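Local coordinates for protein aldo-keto reductase family 1, member B4 (Aldose reductase) (Schistosoma japonicum, PDB 4HBK) that probably reduces aldehydes such as aldose sugars to alcohols with NADPH, as an aldo-keto reductase of the aldose reductase type, at residues F195-L204 against L227-L236. Residues are numbered along the deposited sequence; the frame is centred on the assembly and turned at random.
Sequences FNKRQIQNIL and LVEYAQSVGL
Tyr230 of helix 225-233 fits as a knob among Lys197, Ile200, Gln201 and Leu204 of helix 197-206, joining two successive outer helices of the (beta/alpha)8 barrel of aldo-keto reductases. Segments 197-204 and 227-233 run nearly parallel, at 12°, and their axes come within 10.8 Å. Lys197 lies over one face of the ring: its CG sits 3.7 Å from the Tyr230 centroid, almost on the ring normal, a CH-pi contact. Lys197 CG is anti to its own N (chi1 173°), and the extended chain carries Lys197 CE to 3.8 Å from Tyr230 CD1. Val234 CG2, from the same segment as the ring, lies at the opposite face, offset toward the rim. Ile200 meets the ring edge, with CG2 3.8 Å from Tyr230 CE2. At the far end of the ring, Gln201 CG lies 3.1 Å from Tyr230 OH. Leu204 CD1 packs on Val234 CG2 at 3.8 Å. On the barrel side, Ile200 CD1 faces Leu227 CD1 at 4.2 Å, and both residues also touch strand 213-217. Asn196 and Gln199 form a capping box at the start of helix 197-206, and Gly235 closes the other helix in a Schellman motif. Shape and apolar contact hold the segments together, with Tyr230 OH set against carbon atoms and badly angled to Gln201 N.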
loop_
_atom_site.group_PDB
_atom_site.type_symbol
_atom_site.label_atom_id
_atom_site.label_comp_id
_atom_site.label_asym_id
_atom_site.label_seq_id
_atom_site.Cartn_x
_atom_site.Cartn_y
_atom_site.Cartn_z
ATOM N N PHE A 195 4.882 -9.255 -2.189
ATOM C CA PHE A 195 6.011 -10.162 -2.354
ATOM C C PHE A 195 6.094 -11.037 -1.122
ATOM O O PHE A 195 5.752 -10.588 -0.039
ATOM C CB PHE A 195 7.325 -9.389 -2.522
ATOM C CG PHE A 195 7.598 -8.947 -3.930
ATOM C CD1 PHE A 195 6.678 -8.180 -4.618
ATOM C CD2 PHE A 195 8.782 -9.285 -4.554
ATOM C CE1 PHE A 195 6.923 -7.768 -5.902
ATOM C CE2 PHE A 195 9.036 -8.878 -5.857
ATOM C CZ PHE A 195 8.104 -8.120 -6.529
ATOM N N ASN A 196 6.540 -12.281 -1.271
ATOM C CA ASN A 196 6.719 -13.145 -0.099
ATOM C C ASN A 196 8.166 -13.103 0.394
ATOM O O ASN A 196 9.004 -12.422 -0.206
ATOM C CB ASN A 196 6.231 -14.582 -0.364
ATOM C CG ASN A 196 7.066 -15.318 -1.414
ATOM O OD1 ASN A 196 8.250 -15.028 -1.628
ATOM N ND2 ASN A 196 6.448 -16.291 -2.054
ATOM N N LYS A 197 8.457 -13.819 1.479
ATOM C CA LYS A 197 9.784 -13.758 2.100
ATOM C C LYS A 197 10.886 -14.109 1.107
ATOM O O LYS A 197 11.852 -13.357 0.946
ATOM C CB LYS A 197 9.864 -14.685 3.316
ATOM C CG LYS A 197 11.273 -14.807 3.903
ATOM C CD LYS A 197 11.279 -15.686 5.155
ATOM C CE LYS A 197 12.708 -15.962 5.645
ATOM N NZ LYS A 197 12.733 -16.894 6.814
ATOM N N ARG A 198 10.720 -15.257 0.456
ATOM C CA ARG A 198 11.641 -15.779 -0.555
ATOM C C ARG A 198 11.960 -14.705 -1.586
ATOM O O ARG A 198 13.120 -14.459 -1.910
ATOM C CB ARG A 198 10.971 -16.963 -1.269
ATOM C CG ARG A 198 11.882 -18.060 -1.792
ATOM C CD ARG A 198 11.195 -18.855 -2.925
ATOM N NE ARG A 198 11.184 -18.063 -4.162
ATOM C CZ ARG A 198 10.094 -17.663 -4.822
ATOM N NH1 ARG A 198 8.873 -17.986 -4.397
ATOM N NH2 ARG A 198 10.229 -16.930 -5.923
ATOM N N GLN A 199 10.911 -14.067 -2.093
ATOM C CA GLN A 199 11.043 -13.087 -3.163
ATOM C C GLN A 199 11.743 -11.821 -2.678
ATOM O O GLN A 199 12.552 -11.236 -3.391
ATOM C CB GLN A 199 9.666 -12.769 -3.750
ATOM C CG GLN A 199 9.051 -13.947 -4.493
ATOM C CD GLN A 199 7.586 -13.733 -4.799
ATOM O OE1 GLN A 199 6.863 -13.114 -4.015
ATOM N NE2 GLN A 199 7.133 -14.242 -5.940
ATOM N N ILE A 200 11.440 -11.403 -1.457
ATOM C CA ILE A 200 12.137 -10.266 -0.861
ATOM C C ILE A 200 13.628 -10.590 -0.644
ATOM O O ILE A 200 14.500 -9.794 -0.981
ATOM C CB ILE A 200 11.481 -9.852 0.469
ATOM C CG1 ILE A 200 10.022 -9.453 0.231
ATOM C CG2 ILE A 200 12.298 -8.731 1.145
ATOM C CD1 ILE A 200 9.193 -9.283 1.504
ATOM N N GLN A 201 13.910 -11.766 -0.087
ATOM C CA GLN A 201 15.285 -12.221 0.087
ATOM C C GLN A 201 16.060 -12.029 -1.207
ATOM O O GLN A 201 17.128 -11.431 -1.213
ATOM C CB GLN A 201 15.333 -13.690 0.520
ATOM C CG GLN A 201 15.054 -13.906 2.014
ATOM C CD GLN A 201 14.898 -15.382 2.389
ATOM O OE1 GLN A 201 14.296 -16.164 1.654
ATOM N NE2 GLN A 201 15.441 -15.763 3.539
ATOM N N ASN A 202 15.503 -12.517 -2.308
ATOM C CA ASN A 202 16.160 -12.425 -3.603
ATOM C C ASN A 202 16.415 -10.988 -4.044
ATOM O O ASN A 202 17.480 -10.683 -4.577
ATOM C CB ASN A 202 15.348 -13.144 -4.678
ATOM C CG ASN A 202 15.959 -12.993 -6.057
ATOM O OD1 ASN A 202 17.024 -13.543 -6.332
ATOM N ND2 ASN A 202 15.291 -12.247 -6.933
ATOM N N ILE A 203 15.434 -10.113 -3.847
ATOM C CA ILE A 203 15.615 -8.698 -4.169
ATOM C C ILE A 203 16.782 -8.125 -3.355
ATOM O O ILE A 203 17.641 -7.418 -3.890
ATOM C CB ILE A 203 14.336 -7.869 -3.876
ATOM C CG1 ILE A 203 13.276 -8.087 -4.959
ATOM C CG2 ILE A 203 14.676 -6.389 -3.762
ATOM C CD1 ILE A 203 13.596 -7.398 -6.251
ATOM N N LEU A 204 16.809 -8.436 -2.062
ATOM C CA LEU A 204 17.838 -7.896 -1.169
ATOM C C LEU A 204 19.223 -8.446 -1.484
ATOM O O LEU A 204 20.236 -7.784 -1.247
ATOM C CB LEU A 204 17.506 -8.194 0.297
ATOM C CG LEU A 204 16.418 -7.362 0.969
ATOM C CD1 LEU A 204 16.020 -8.025 2.269
ATOM C CD2 LEU A 204 16.937 -5.955 1.213
ATOM N N LEU A 227 5.652 -12.967 8.020
ATOM C CA LEU A 227 6.157 -12.104 6.970
ATOM C C LEU A 227 6.483 -10.723 7.523
ATOM O O LEU A 227 7.516 -10.145 7.195
ATOM C CB LEU A 227 5.132 -11.987 5.844
ATOM C CG LEU A 227 5.594 -11.126 4.670
ATOM C CD1 LEU A 227 6.969 -11.608 4.196
ATOM C CD2 LEU A 227 4.558 -11.141 3.534
ATOM N N VAL A 228 5.602 -10.188 8.362
ATOM C CA VAL A 228 5.831 -8.864 8.926
ATOM C C VAL A 228 7.095 -8.864 9.774
ATOM O O VAL A 228 7.915 -7.945 9.698
ATOM C CB VAL A 228 4.667 -8.393 9.803
ATOM C CG1 VAL A 228 5.113 -7.200 10.634
ATOM C CG2 VAL A 228 3.437 -8.038 8.938
ATOM N N GLU A 229 7.256 -9.902 10.585
ATOM C CA GLU A 229 8.437 -9.981 11.435
ATOM C C GLU A 229 9.690 -10.086 10.575
ATOM O O GLU A 229 10.693 -9.424 10.844
ATOM C CB GLU A 229 8.332 -11.154 12.408
ATOM C CG GLU A 229 7.324 -10.916 13.524
ATOM C CD GLU A 229 7.310 -12.044 14.546
ATOM O OE1 GLU A 229 6.814 -11.819 15.668
ATOM O OE2 GLU A 229 7.796 -13.156 14.231
ATOM N N TYR A 230 9.625 -10.911 9.535
ATOM C CA TYR A 230 10.744 -11.025 8.620
ATOM C C TYR A 230 11.100 -9.683 7.989
ATOM O O TYR A 230 12.251 -9.258 8.030
ATOM C CB TYR A 230 10.474 -12.022 7.505
ATOM C CG TYR A 230 11.473 -11.828 6.383
ATOM C CD1 TYR A 230 12.799 -12.261 6.515
ATOM C CD2 TYR A 230 11.109 -11.164 5.219
ATOM C CE1 TYR A 230 13.717 -12.061 5.498
ATOM C CE2 TYR A 230 12.022 -10.955 4.198
ATOM C CZ TYR A 230 13.317 -11.406 4.339
ATOM O OH TYR A 230 14.214 -11.186 3.317
ATOM N N ALA A 231 10.118 -9.017 7.392
ATOM C CA ALA A 231 10.405 -7.760 6.713
ATOM C C ALA A 231 11.027 -6.712 7.652
ATOM O O ALA A 231 12.007 -6.055 7.295
ATOM C CB ALA A 231 9.158 -7.211 6.004
ATOM N N GLN A 232 10.464 -6.556 8.844
ATOM C CA GLN A 232 11.015 -5.611 9.814
ATOM C C GLN A 232 12.425 -6.032 10.243
ATOM O O GLN A 232 13.286 -5.185 10.444
ATOM C CB GLN A 232 10.072 -5.441 11.015
ATOM C CG GLN A 232 8.725 -4.819 10.619
ATOM C CD GLN A 232 7.695 -4.786 11.744
ATOM O OE1 GLN A 232 7.763 -5.563 12.704
ATOM N NE2 GLN A 232 6.727 -3.875 11.623
ATOM N N SER A 233 12.667 -7.340 10.353
ATOM C CA SER A 233 13.986 -7.824 10.749
ATOM C C SER A 233 15.074 -7.400 9.759
ATOM O O SER A 233 16.200 -7.154 10.158
ATOM C CB SER A 233 13.990 -9.347 10.965
ATOM O OG SER A 233 14.137 -10.059 9.748
ATOM N N VAL A 234 14.740 -7.297 8.474
ATOM C CA VAL A 234 15.722 -6.836 7.491
ATOM C C VAL A 234 15.601 -5.339 7.206
ATOM O O VAL A 234 16.181 -4.832 6.253
ATOM C CB VAL A 234 15.677 -7.643 6.180
ATOM C CG1 VAL A 234 16.108 -9.075 6.442
ATOM C CG2 VAL A 234 14.283 -7.597 5.566
ATOM N N GLY A 235 14.850 -4.632 8.047
ATOM C CA GLY A 235 14.855 -3.181 8.007
ATOM C C GLY A 235 13.827 -2.522 7.103
ATOM O O GLY A 235 13.820 -1.293 6.967
ATOM N N LEU A 236 12.955 -3.312 6.480
ATOM C CA LEU A 236 11.870 -2.723 5.696
ATOM C C LEU A 236 10.823 -2.168 6.643
ATOM O O LEU A 236 10.649 -2.687 7.742
ATOM C CB LEU A 236 11.186 -3.772 4.835
ATOM C CG LEU A 236 12.016 -4.565 3.836
ATOM C CD1 LEU A 236 11.159 -4.875 2.620
ATOM C CD2 LEU A 236 13.265 -3.792 3.448
#